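TetR family transcriptional regulator (Streptomyces coelicolor, PDB 6SRN) probably binds cis-regulatory DNA as a TetR-family transcription factor, and holds the furan ligand 4-(hydroxymethyl)-2-propylfuran-3-carboxylic acid, a bacterial hormone linked to control of antibiotic production. Local coordinates at residues E82-W88 against P141-W147; A91-I95 against E108-R112; F42-Y47 against Q124-L129; R31-L35 against V66-F70. Numbering follows the deposited sequence.

Contact 1: E82-W88 against P141-W147; sequences EEHYARW and PLPYVDW. With LUB (4-(Hydroxymethyl)-2-propylfuran-3-carboxylic acid), chain B.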
# COMPACT_ATOMS: atom_id res chain seq x y z
N GLU A 82 17.45 -4.09 -2.92
CA GLU A 82 18.43 -3.61 -1.92
C GLU A 82 18.92 -2.21 -2.28
O GLU A 82 19.08 -1.34 -1.41
CB GLU A 82 19.63 -4.55 -1.80
CG GLU A 82 19.37 -5.84 -1.12
CD GLU A 82 20.68 -6.64 -1.12
OE1 GLU A 82 21.55 -6.53 -2.03
OE2 GLU A 82 20.87 -7.33 -0.16
N GLU A 83 19.17 -1.95 -3.55
CA GLU A 83 19.69 -0.67 -3.94
C GLU A 83 18.68 0.43 -3.69
O GLU A 83 19.04 1.53 -3.28
CB GLU A 83 20.10 -0.72 -5.41
CG GLU A 83 20.38 0.62 -6.04
CD GLU A 83 21.38 1.42 -5.26
OE1 GLU A 83 22.30 0.82 -4.67
OE2 GLU A 83 21.25 2.68 -5.27
N HIS A 84 17.41 0.15 -3.95
CA HIS A 84 16.39 1.21 -3.80
C HIS A 84 16.20 1.58 -2.33
O HIS A 84 15.68 2.65 -2.04
CB HIS A 84 15.11 0.82 -4.58
CG HIS A 84 13.91 0.41 -3.77
ND1 HIS A 84 13.85 -0.74 -3.01
CD2 HIS A 84 12.69 0.96 -3.68
CE1 HIS A 84 12.65 -0.86 -2.48
NE2 HIS A 84 11.92 0.15 -2.88
N TYR A 85 16.67 0.74 -1.41
CA TYR A 85 16.76 1.11 0.02
C TYR A 85 18.10 1.71 0.44
O TYR A 85 18.14 2.71 1.21
CB TYR A 85 16.47 -0.08 0.93
CG TYR A 85 15.10 -0.63 0.84
CD1 TYR A 85 13.96 0.16 1.02
CD2 TYR A 85 14.91 -2.00 0.62
CE1 TYR A 85 12.69 -0.38 0.94
CE2 TYR A 85 13.64 -2.53 0.55
CZ TYR A 85 12.52 -1.74 0.73
OH TYR A 85 11.27 -2.32 0.61
N ALA A 86 19.19 1.14 -0.05
CA ALA A 86 20.51 1.46 0.48
C ALA A 86 20.96 2.85 0.13
O ALA A 86 21.87 3.38 0.78
CB ALA A 86 21.53 0.45 -0.02
N ARG A 87 20.39 3.44 -0.89
CA ARG A 87 20.70 4.78 -1.28
C ARG A 87 20.32 5.93 -0.29
O ARG A 87 20.85 7.01 -0.35
CB ARG A 87 20.14 5.02 -2.68
CG ARG A 87 18.64 4.86 -2.84
CD ARG A 87 18.21 5.24 -4.24
NE ARG A 87 18.87 4.46 -5.27
CZ ARG A 87 18.68 4.65 -6.56
NH1 ARG A 87 17.79 5.56 -6.96
NH2 ARG A 87 19.35 3.93 -7.43
N TRP A 88 19.44 5.65 0.64
CA TRP A 88 18.78 6.71 1.41
C TRP A 88 19.54 7.26 2.62
O TRP A 88 19.47 8.45 2.89
CB TRP A 88 17.32 6.28 1.72
CG TRP A 88 16.56 6.27 0.45
CD1 TRP A 88 16.19 5.18 -0.27
CD2 TRP A 88 16.11 7.41 -0.29
NE1 TRP A 88 15.55 5.56 -1.43
CE2 TRP A 88 15.49 6.93 -1.48
CE3 TRP A 88 16.19 8.79 -0.08
CZ2 TRP A 88 15.00 7.77 -2.45
CZ3 TRP A 88 15.68 9.63 -1.04
CH2 TRP A 88 15.06 9.12 -2.21
N PRO A 141 14.56 -8.42 0.54
CA PRO A 141 14.59 -7.75 1.87
C PRO A 141 13.15 -7.50 2.38
O PRO A 141 12.23 -7.21 1.61
CB PRO A 141 15.36 -6.48 1.62
CG PRO A 141 16.05 -6.60 0.29
CD PRO A 141 15.25 -7.62 -0.49
N LEU A 142 12.97 -7.54 3.69
CA LEU A 142 11.68 -7.16 4.25
C LEU A 142 11.38 -5.71 3.85
O LEU A 142 12.26 -4.83 3.99
CB LEU A 142 11.70 -7.24 5.78
CG LEU A 142 11.51 -8.64 6.40
CD1 LEU A 142 11.75 -8.54 7.89
CD2 LEU A 142 10.15 -9.28 6.16
N PRO A 143 10.14 -5.47 3.39
CA PRO A 143 9.74 -4.07 3.17
C PRO A 143 9.55 -3.26 4.45
O PRO A 143 9.43 -3.83 5.57
CB PRO A 143 8.44 -4.21 2.41
CG PRO A 143 7.85 -5.48 2.98
CD PRO A 143 9.02 -6.39 3.12
N TYR A 144 9.58 -1.96 4.30
CA TYR A 144 9.15 -0.95 5.30
C TYR A 144 10.13 -0.74 6.44
O TYR A 144 10.25 0.40 6.96
CB TYR A 144 7.73 -1.25 5.86
CG TYR A 144 6.76 -1.68 4.78
CD1 TYR A 144 6.49 -0.87 3.66
CD2 TYR A 144 6.16 -2.94 4.81
CE1 TYR A 144 5.68 -1.32 2.65
CE2 TYR A 144 5.33 -3.37 3.80
CZ TYR A 144 5.12 -2.57 2.70
OH TYR A 144 4.33 -3.04 1.68
N VAL A 145 10.81 -1.82 6.87
CA VAL A 145 11.60 -1.73 8.07
C VAL A 145 12.83 -0.83 7.93
O VAL A 145 13.21 -0.16 8.87
CB VAL A 145 11.94 -3.09 8.67
CG1 VAL A 145 10.70 -3.90 8.99
CG2 VAL A 145 12.79 -3.86 7.74
N ASP A 146 13.45 -0.78 6.75
CA ASP A 146 14.63 0.08 6.56
C ASP A 146 14.26 1.56 6.68
O ASP A 146 14.93 2.30 7.38
CB ASP A 146 15.28 -0.21 5.20
CG ASP A 146 15.92 -1.58 5.12
OD1 ASP A 146 16.65 -1.91 6.10
OD2 ASP A 146 15.66 -2.33 4.14
N TRP A 147 13.17 1.96 6.04
CA TRP A 147 12.75 3.35 6.11
C TRP A 147 12.25 3.68 7.51
O TRP A 147 12.49 4.75 7.99
CB TRP A 147 11.65 3.64 5.08
CG TRP A 147 12.17 4.14 3.74
CD1 TRP A 147 12.41 3.40 2.59
CD2 TRP A 147 12.47 5.49 3.42
NE1 TRP A 147 12.85 4.25 1.57
CE2 TRP A 147 12.94 5.52 2.07
CE3 TRP A 147 12.42 6.69 4.14
CZ2 TRP A 147 13.25 6.73 1.45
CZ3 TRP A 147 12.77 7.85 3.52
CH2 TRP A 147 13.20 7.86 2.21
C2 LUB B . 8.09 2.51 0.67
C4 LUB B . 8.12 0.66 -0.60
C5 LUB B . 7.47 1.61 -1.28
C6 LUB B . 8.01 3.48 1.77
O11 LUB B . 9.63 1.14 2.70
C9 LUB B . 9.21 0.47 1.72
O10 LUB B . 9.37 -0.80 1.65
C3 LUB B . 8.46 1.12 0.66
C12 LUB B . 8.48 -0.66 -1.26
O13 LUB B . 8.03 -1.75 -0.42
O1 LUB B . 7.31 2.75 -0.47
C7 LUB B . 8.99 4.61 1.47
C8 LUB B . 9.04 5.64 2.57
O HOH W 1 13.18 3.03 -0.99
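The end of helix 73-86 runs alongside an extended, proline-rich approach to helix 145-161, with CA atoms nearest at Glu82-Pro141 (6.8 Å) and Tyr85-Asp146 (7.0 Å). Tyr144 occupies the N-cap position of helix 145-161, and its positive phi of 76° turns the chain from the extended run into that helix. Together the segments form one wall of the ligand pocket in the all-helical regulatory domain of this TetR-family protein, a worked example of a pocket built where the helix leading from the DNA-binding domain meets the ligand-binding bundle. Tyr85 is the centrepiece: its ring lies near Pro141, Pro143 and Trp147, while Asp146 OD2 sits over one face, 3.6 Å from Tyr85 CD2. Farther along, Trp88 CD2 comes within 3.4 Å of Trp147 CZ2, the indoles meeting obliquely with planes at 47°. A bridging water donates a hydrogen bond to His84 O (2.7 Å) and accepts one from Trp147 NE1 (2.9 Å). On its other side, Trp147 offers a ring face to the ligand propyl tail, CD2 lying 3.5 Å from LUB C8. The hydroxyl of Tyr144 reaches out to Asn190 of the second subunit, so the pocket adjoins the dimer interface. The ligand carboxylate is read by both segments at one oxygen: Tyr85 OH donates to LUB O10 at 2.6 Å and Tyr144 N does so at 2.9 Å.

Contact 2: A91-I95 against E108-R112; sequences AMEEI and EMLHR
An arginine stretched flat across an isoleucine, its guanidinium meeting a carboxylate from each helix, distinguishes this contact. Both segments are regular helix, their axes 10.5 Å apart at closest approach and their directions 131° apart. Register is set by CA pairs Met92-Met109 (6.6 Å) and Ile95-Glu108 (7.7 Å). Met109, in the mmm rotamer, curls its sulfur against helix 88-96: SD lies 3.7 Å from both Met92 CB and Ile95 CD1, and 4.1 Å from Ala91 CB. Arg112 (mtt) places CZ 3.7 Å from Ile95 CG1, which lies over the guanidinium face. Arg112 NH1 makes a salt bridge with Glu94 OE2 at 3.1 Å, weak as a hydrogen bond, and Arg112 NE one with Glu108 OE2 at 3.0 Å; a water joins Arg112 NH2 to Glu94 OE2. His111 ND1 donates to Glu108 OE1 (2.8 Å). In the regulatory-domain bundle, Met109 also touches Trp147. One guanidinium thus pairs with carboxylates on both helices, so charge ties helix 88-96 to helix 102-119 over an apolar layer.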
# COMPACT_ATOMS: atom_id res chain seq x y z
N ALA A 91 21.53 10.18 1.53
CA ALA A 91 20.66 11.33 1.26
C ALA A 91 20.36 12.03 2.57
O ALA A 91 20.36 13.26 2.68
CB ALA A 91 19.38 10.89 0.58
N MET A 92 20.10 11.25 3.62
CA MET A 92 19.79 11.86 4.91
C MET A 92 20.98 12.61 5.48
O MET A 92 20.81 13.68 6.03
CB MET A 92 19.25 10.85 5.92
CG MET A 92 18.35 11.54 6.96
SD MET A 92 17.29 10.40 7.87
CE MET A 92 18.57 9.91 8.96
N GLU A 93 22.18 12.06 5.24
CA GLU A 93 23.41 12.73 5.65
C GLU A 93 23.60 14.03 4.88
O GLU A 93 24.00 15.02 5.46
CB GLU A 93 24.62 11.79 5.47
CG GLU A 93 25.95 12.36 5.98
CD GLU A 93 25.99 12.59 7.49
OE1 GLU A 93 25.02 12.26 8.23
OE2 GLU A 93 27.01 13.15 7.95
N GLU A 94 23.32 14.02 3.59
CA GLU A 94 23.46 15.25 2.78
C GLU A 94 22.53 16.37 3.32
O GLU A 94 22.90 17.54 3.36
CB GLU A 94 23.10 14.90 1.33
CG GLU A 94 23.20 16.02 0.32
CD GLU A 94 22.67 15.57 -1.03
OE1 GLU A 94 22.98 14.43 -1.45
OE2 GLU A 94 21.95 16.35 -1.68
N ILE A 95 21.33 15.98 3.73
CA ILE A 95 20.36 16.93 4.27
C ILE A 95 20.78 17.44 5.67
O ILE A 95 20.72 18.63 6.01
CB ILE A 95 18.96 16.28 4.31
CG1 ILE A 95 18.44 16.03 2.89
CG2 ILE A 95 17.99 17.16 5.06
CD1 ILE A 95 17.38 14.98 2.78
N GLU A 108 12.02 16.41 4.14
CA GLU A 108 12.75 16.49 2.89
C GLU A 108 13.09 15.09 2.37
O GLU A 108 13.12 14.85 1.15
CB GLU A 108 14.00 17.36 3.02
CG GLU A 108 14.80 17.49 1.74
CD GLU A 108 14.08 18.03 0.52
OE1 GLU A 108 12.98 18.62 0.64
OE2 GLU A 108 14.67 17.86 -0.58
N MET A 109 13.37 14.15 3.27
CA MET A 109 13.58 12.76 2.81
C MET A 109 12.38 12.22 2.06
O MET A 109 12.51 11.58 1.01
CB MET A 109 13.91 11.87 4.00
CG MET A 109 15.30 12.12 4.53
SD MET A 109 16.57 11.48 3.47
CE MET A 109 16.36 9.72 3.74
N LEU A 110 11.19 12.47 2.60
CA LEU A 110 9.97 11.94 1.98
C LEU A 110 9.64 12.72 0.67
O LEU A 110 9.17 12.14 -0.30
CB LEU A 110 8.78 11.90 2.97
CG LEU A 110 9.03 10.92 4.13
CD1 LEU A 110 7.94 11.15 5.18
CD2 LEU A 110 9.00 9.47 3.66
N HIS A 111 9.93 14.00 0.64
CA HIS A 111 9.86 14.77 -0.62
C HIS A 111 10.74 14.13 -1.67
O HIS A 111 10.30 13.87 -2.80
CB HIS A 111 10.35 16.19 -0.29
CG HIS A 111 10.35 17.14 -1.44
ND1 HIS A 111 11.10 18.31 -1.39
CD2 HIS A 111 9.83 17.08 -2.67
CE1 HIS A 111 10.93 18.97 -2.54
NE2 HIS A 111 10.14 18.26 -3.33
N ARG A 112 11.99 13.85 -1.32
CA ARG A 112 12.90 13.25 -2.26
C ARG A 112 12.44 11.83 -2.67
O ARG A 112 12.57 11.45 -3.83
CB ARG A 112 14.31 13.23 -1.65
CG ARG A 112 14.97 14.58 -1.66
CD ARG A 112 16.40 14.55 -1.18
NE ARG A 112 16.86 15.92 -0.97
CZ ARG A 112 18.12 16.28 -0.80
NH1 ARG A 112 19.09 15.39 -0.81
NH2 ARG A 112 18.39 17.58 -0.62
O HOH W 2 20.69 18.91 -0.54

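Contact 3: F42-Y47 against Q124-L129; sequences FASRGY and QAGARL
Small residues let two helices come close here, and one long arginine closes over the gap. Segment 124-129 is regular helix, as is 42-45, but Gly46 departs from helical angles (phi/psi 76/176). The two cross at -23°, nearly parallel, with axes 8.3 Å apart at closest approach. The CA atoms of Ala43 and Ala125 are just 4.2 Å apart, and those of Tyr47 and Leu129 6.5 Å. Ala43 CB fits against Gln124 CB (3.9 Å), while Phe42 CB abuts Ala125 CB (4.0 Å). Leu129 (mt) projects between two aromatic rings: its CD2 sits over the Phe42 face (CH-pi, 4.2 Å from the centroid) and at the Tyr47 edge, 3.9 Å from Tyr47 CB. Fully extended Arg128 lies across Gly46, its NE 3.4 Å from Gly46 CA, and NH1 donates to Ala43 O (2.9 Å). Arg128 also salt-bridges Glu132. At this TetR interdomain junction, helix 31-49 of the DNA-binding domain meets helix 121-131 of the regulatory bundle beside helix 73-86, which Ala125, Leu129 and Tyr47 also touch.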
# COMPACT_ATOMS: atom_id res chain seq x y z
N PHE A 42 12.17 -4.56 -15.06
CA PHE A 42 11.31 -4.99 -13.96
C PHE A 42 10.18 -3.99 -13.74
O PHE A 42 9.05 -4.38 -13.44
CB PHE A 42 12.07 -5.13 -12.65
CG PHE A 42 12.98 -6.34 -12.53
CD1 PHE A 42 12.56 -7.62 -12.85
CD2 PHE A 42 14.24 -6.18 -11.97
CE1 PHE A 42 13.41 -8.70 -12.65
CE2 PHE A 42 15.10 -7.25 -11.74
CZ PHE A 42 14.68 -8.49 -12.12
N ALA A 43 10.48 -2.70 -13.82
CA ALA A 43 9.42 -1.69 -13.60
C ALA A 43 8.30 -1.78 -14.64
O ALA A 43 7.12 -1.61 -14.31
CB ALA A 43 10.03 -0.30 -13.57
N SER A 44 8.67 -2.11 -15.86
CA SER A 44 7.72 -2.11 -16.93
C SER A 44 7.00 -3.44 -17.07
O SER A 44 5.82 -3.43 -17.41
CB SER A 44 8.37 -1.62 -18.24
OG SER A 44 9.37 -2.45 -18.68
N ARG A 45 7.68 -4.54 -16.73
CA ARG A 45 7.19 -5.90 -16.99
C ARG A 45 6.91 -6.76 -15.78
O ARG A 45 6.25 -7.80 -15.92
CB ARG A 45 8.17 -6.66 -17.89
CG ARG A 45 8.45 -5.93 -19.17
CD ARG A 45 9.39 -6.67 -20.12
NE ARG A 45 9.86 -5.72 -21.14
CZ ARG A 45 10.87 -5.94 -21.97
NH1 ARG A 45 11.54 -7.07 -21.95
NH2 ARG A 45 11.20 -4.99 -22.86
N GLY A 46 7.40 -6.34 -14.62
CA GLY A 46 7.32 -7.15 -13.41
C GLY A 46 8.34 -8.26 -13.45
O GLY A 46 9.08 -8.43 -14.41
N TYR A 47 8.41 -9.01 -12.36
CA TYR A 47 9.41 -10.07 -12.25
C TYR A 47 9.19 -11.18 -13.27
O TYR A 47 10.12 -11.55 -13.98
CB TYR A 47 9.40 -10.63 -10.84
CG TYR A 47 10.45 -11.67 -10.62
CD1 TYR A 47 11.75 -11.30 -10.34
CD2 TYR A 47 10.16 -13.01 -10.67
CE1 TYR A 47 12.76 -12.24 -10.11
CE2 TYR A 47 11.18 -13.96 -10.50
CZ TYR A 47 12.47 -13.55 -10.20
OH TYR A 47 13.52 -14.46 -10.01
N GLN A 124 11.09 2.57 -8.94
CA GLN A 124 9.87 2.00 -9.44
C GLN A 124 9.96 0.46 -9.44
O GLN A 124 9.02 -0.24 -9.12
CB GLN A 124 9.60 2.51 -10.84
CG GLN A 124 9.41 4.04 -10.86
CD GLN A 124 9.49 4.66 -12.22
OE1 GLN A 124 9.80 4.02 -13.21
NE2 GLN A 124 9.19 5.94 -12.27
N ALA A 125 11.11 -0.05 -9.83
CA ALA A 125 11.34 -1.48 -9.85
C ALA A 125 11.36 -2.07 -8.45
O ALA A 125 10.79 -3.12 -8.20
CB ALA A 125 12.64 -1.79 -10.56
N GLY A 126 12.02 -1.38 -7.53
CA GLY A 126 12.06 -1.86 -6.13
C GLY A 126 10.67 -2.01 -5.59
O GLY A 126 10.34 -3.03 -4.99
N ALA A 127 9.83 -1.01 -5.81
CA ALA A 127 8.46 -1.05 -5.34
C ALA A 127 7.66 -2.14 -6.04
O ALA A 127 6.92 -2.92 -5.41
CB ALA A 127 7.76 0.31 -5.49
N ARG A 128 7.81 -2.27 -7.36
CA ARG A 128 7.06 -3.29 -8.05
C ARG A 128 7.46 -4.68 -7.62
O ARG A 128 6.59 -5.54 -7.44
CB ARG A 128 7.18 -3.15 -9.57
CG ARG A 128 6.34 -4.18 -10.31
CD ARG A 128 6.06 -3.77 -11.73
NE ARG A 128 5.17 -4.76 -12.36
CZ ARG A 128 4.66 -4.62 -13.59
NH1 ARG A 128 4.95 -3.58 -14.31
NH2 ARG A 128 3.83 -5.55 -14.08
N LEU A 129 8.76 -4.94 -7.48
CA LEU A 129 9.20 -6.26 -7.00
C LEU A 129 8.65 -6.56 -5.61
O LEU A 129 8.17 -7.69 -5.36
CB LEU A 129 10.72 -6.32 -7.05
CG LEU A 129 11.32 -6.24 -8.45
CD1 LEU A 129 12.81 -5.97 -8.39
CD2 LEU A 129 11.05 -7.51 -9.23
O HOH W 3 3.17 -4.69 -16.50

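Contact 4: R31-L35 against V66-F70; sequences RAQIL and VYFHF
Phe70, Ile34 and Arg31 carry this contact, which packs the start of helix 31-49 on the end of the predicted helix-turn-helix unit in the TetR-type DNA-binding domain. Segment 31-35 is helical; 66-69 is helix, and Phe70 leaves it in an extended conformation (phi/psi -138/103). CA atoms approach at Arg31-His69 (6.8 Å) and Ile34-Val66 (7.6 Å). Phe70 (chi1 m) turns its ring onto helix 31-49, CE2 lying 3.5 Å from Ile34 CG2 and CZ 3.7 Å from Leu35 CD2. Ile34 (mt) wedges between the partners: CG2 also meets Val66 CG1 at 4.1 Å, and CD1 stands over the His69 ring, 3.8 Å from its centroid (CH-pi). Helix 73-86 packs on Phe70 and Leu35, and helix 52-59 on Val66. Arg31 runs out in t,t,t before chi4 turns to 84°, bringing its guanidinium face against Phe70 CE1, which lies 3.2 Å from Arg31 NH2. One water joins Arg31 NH2 to His69 O, another NH1 to His69 ND1, while Arg31 NH1 donates directly to His69 O at 3.0 Å.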
# COMPACT_ATOMS: atom_id res chain seq x y z
N ARG A 31 28.21 -2.65 -12.94
CA ARG A 31 27.11 -3.21 -12.16
C ARG A 31 25.93 -2.27 -12.14
O ARG A 31 24.80 -2.71 -12.33
CB ARG A 31 27.58 -3.51 -10.74
CG ARG A 31 26.61 -4.35 -9.94
CD ARG A 31 27.13 -4.57 -8.53
NE ARG A 31 26.23 -5.38 -7.71
CZ ARG A 31 26.20 -6.71 -7.69
NH1 ARG A 31 27.00 -7.44 -8.50
NH2 ARG A 31 25.32 -7.34 -6.90
N ALA A 32 26.20 -1.00 -11.88
CA ALA A 32 25.17 0.02 -11.85
C ALA A 32 24.42 0.11 -13.18
O ALA A 32 23.22 0.28 -13.17
CB ALA A 32 25.77 1.35 -11.48
N GLN A 33 25.13 0.02 -14.30
CA GLN A 33 24.48 0.04 -15.63
C GLN A 33 23.58 -1.17 -15.83
O GLN A 33 22.46 -1.02 -16.34
CB GLN A 33 25.53 0.11 -16.74
CG GLN A 33 26.22 1.45 -16.81
CD GLN A 33 27.31 1.54 -17.86
OE1 GLN A 33 28.26 0.78 -17.84
NE2 GLN A 33 27.19 2.52 -18.75
N ILE A 34 24.06 -2.32 -15.42
CA ILE A 34 23.23 -3.54 -15.50
C ILE A 34 22.00 -3.38 -14.61
O ILE A 34 20.91 -3.72 -15.02
CB ILE A 34 24.04 -4.80 -15.13
CG1 ILE A 34 25.23 -4.98 -16.09
CG2 ILE A 34 23.16 -6.04 -15.13
CD1 ILE A 34 26.30 -5.95 -15.60
N LEU A 35 22.20 -2.88 -13.40
CA LEU A 35 21.11 -2.69 -12.47
C LEU A 35 20.09 -1.69 -13.01
O LEU A 35 18.91 -1.89 -12.81
CB LEU A 35 21.63 -2.19 -11.11
CG LEU A 35 22.09 -3.16 -10.03
CD1 LEU A 35 22.35 -2.40 -8.74
CD2 LEU A 35 21.04 -4.24 -9.76
N VAL A 66 26.47 -11.07 -17.96
CA VAL A 66 25.59 -10.60 -16.91
C VAL A 66 25.58 -11.50 -15.67
O VAL A 66 25.57 -11.02 -14.52
CB VAL A 66 24.14 -10.40 -17.40
CG1 VAL A 66 23.18 -10.01 -16.28
CG2 VAL A 66 24.06 -9.35 -18.48
N TYR A 67 25.57 -12.81 -15.89
CA TYR A 67 25.53 -13.77 -14.79
C TYR A 67 26.78 -13.70 -13.91
O TYR A 67 26.73 -14.08 -12.74
CB TYR A 67 25.33 -15.19 -15.32
CG TYR A 67 23.92 -15.57 -15.77
CD1 TYR A 67 22.79 -15.19 -15.04
CD2 TYR A 67 23.73 -16.32 -16.91
CE1 TYR A 67 21.52 -15.57 -15.44
CE2 TYR A 67 22.45 -16.71 -17.33
CZ TYR A 67 21.36 -16.31 -16.59
OH TYR A 67 20.09 -16.70 -17.01
N PHE A 68 27.89 -13.20 -14.45
CA PHE A 68 29.07 -12.95 -13.62
C PHE A 68 28.73 -11.97 -12.49
O PHE A 68 29.10 -12.19 -11.35
CB PHE A 68 30.23 -12.41 -14.41
CG PHE A 68 31.39 -11.98 -13.56
CD1 PHE A 68 32.15 -12.92 -12.87
CD2 PHE A 68 31.76 -10.64 -13.49
CE1 PHE A 68 33.26 -12.54 -12.12
CE2 PHE A 68 32.85 -10.25 -12.73
CZ PHE A 68 33.61 -11.20 -12.05
N HIS A 69 28.01 -10.92 -12.82
CA HIS A 69 27.60 -9.94 -11.80
C HIS A 69 26.43 -10.40 -10.95
O HIS A 69 26.42 -10.17 -9.72
CB HIS A 69 27.22 -8.67 -12.50
CG HIS A 69 28.33 -8.01 -13.26
ND1 HIS A 69 29.19 -7.11 -12.66
CD2 HIS A 69 28.70 -8.07 -14.56
CE1 HIS A 69 30.06 -6.67 -13.56
NE2 HIS A 69 29.78 -7.22 -14.72
N PHE A 70 25.45 -11.06 -11.59
CA PHE A 70 24.22 -11.51 -10.92
C PHE A 70 23.89 -12.90 -11.41
O PHE A 70 23.37 -13.07 -12.52
CB PHE A 70 23.02 -10.57 -11.27
CG PHE A 70 23.30 -9.12 -11.02
CD1 PHE A 70 23.19 -8.61 -9.75
CD2 PHE A 70 23.67 -8.30 -12.08
CE1 PHE A 70 23.44 -7.27 -9.51
CE2 PHE A 70 23.95 -6.96 -11.83
CZ PHE A 70 23.85 -6.46 -10.55
O HOH W 4 24.62 -10.29 -7.18
O HOH W 5 29.44 -6.75 -10.01

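Overall arrangement
The four contacts span the DNA-binding domain, the interdomain junction and the ligand-binding bundle. Contacts 3 and 4 share helix 31-49, their centres about 17 Å apart: its first turn serves contact 4 within the DNA-binding domain, a later part crosses to the regulatory bundle in contact 3. Contact 1, its centre about 6 Å from that of the chain, is the most central and touches both contact 2, through Trp88 and Trp147, and contact 3, where His84 meets Gly126 and Ala127. Contact 4 is the most peripheral, its centre about 20 Å from that of the chain. Each mixes buried and exposed residues, yet polar chemistry differs: ligand-directed bonds in contact 1, paired charges in contact 2, arginine-to-carbonyl bonds in contacts 3 and 4.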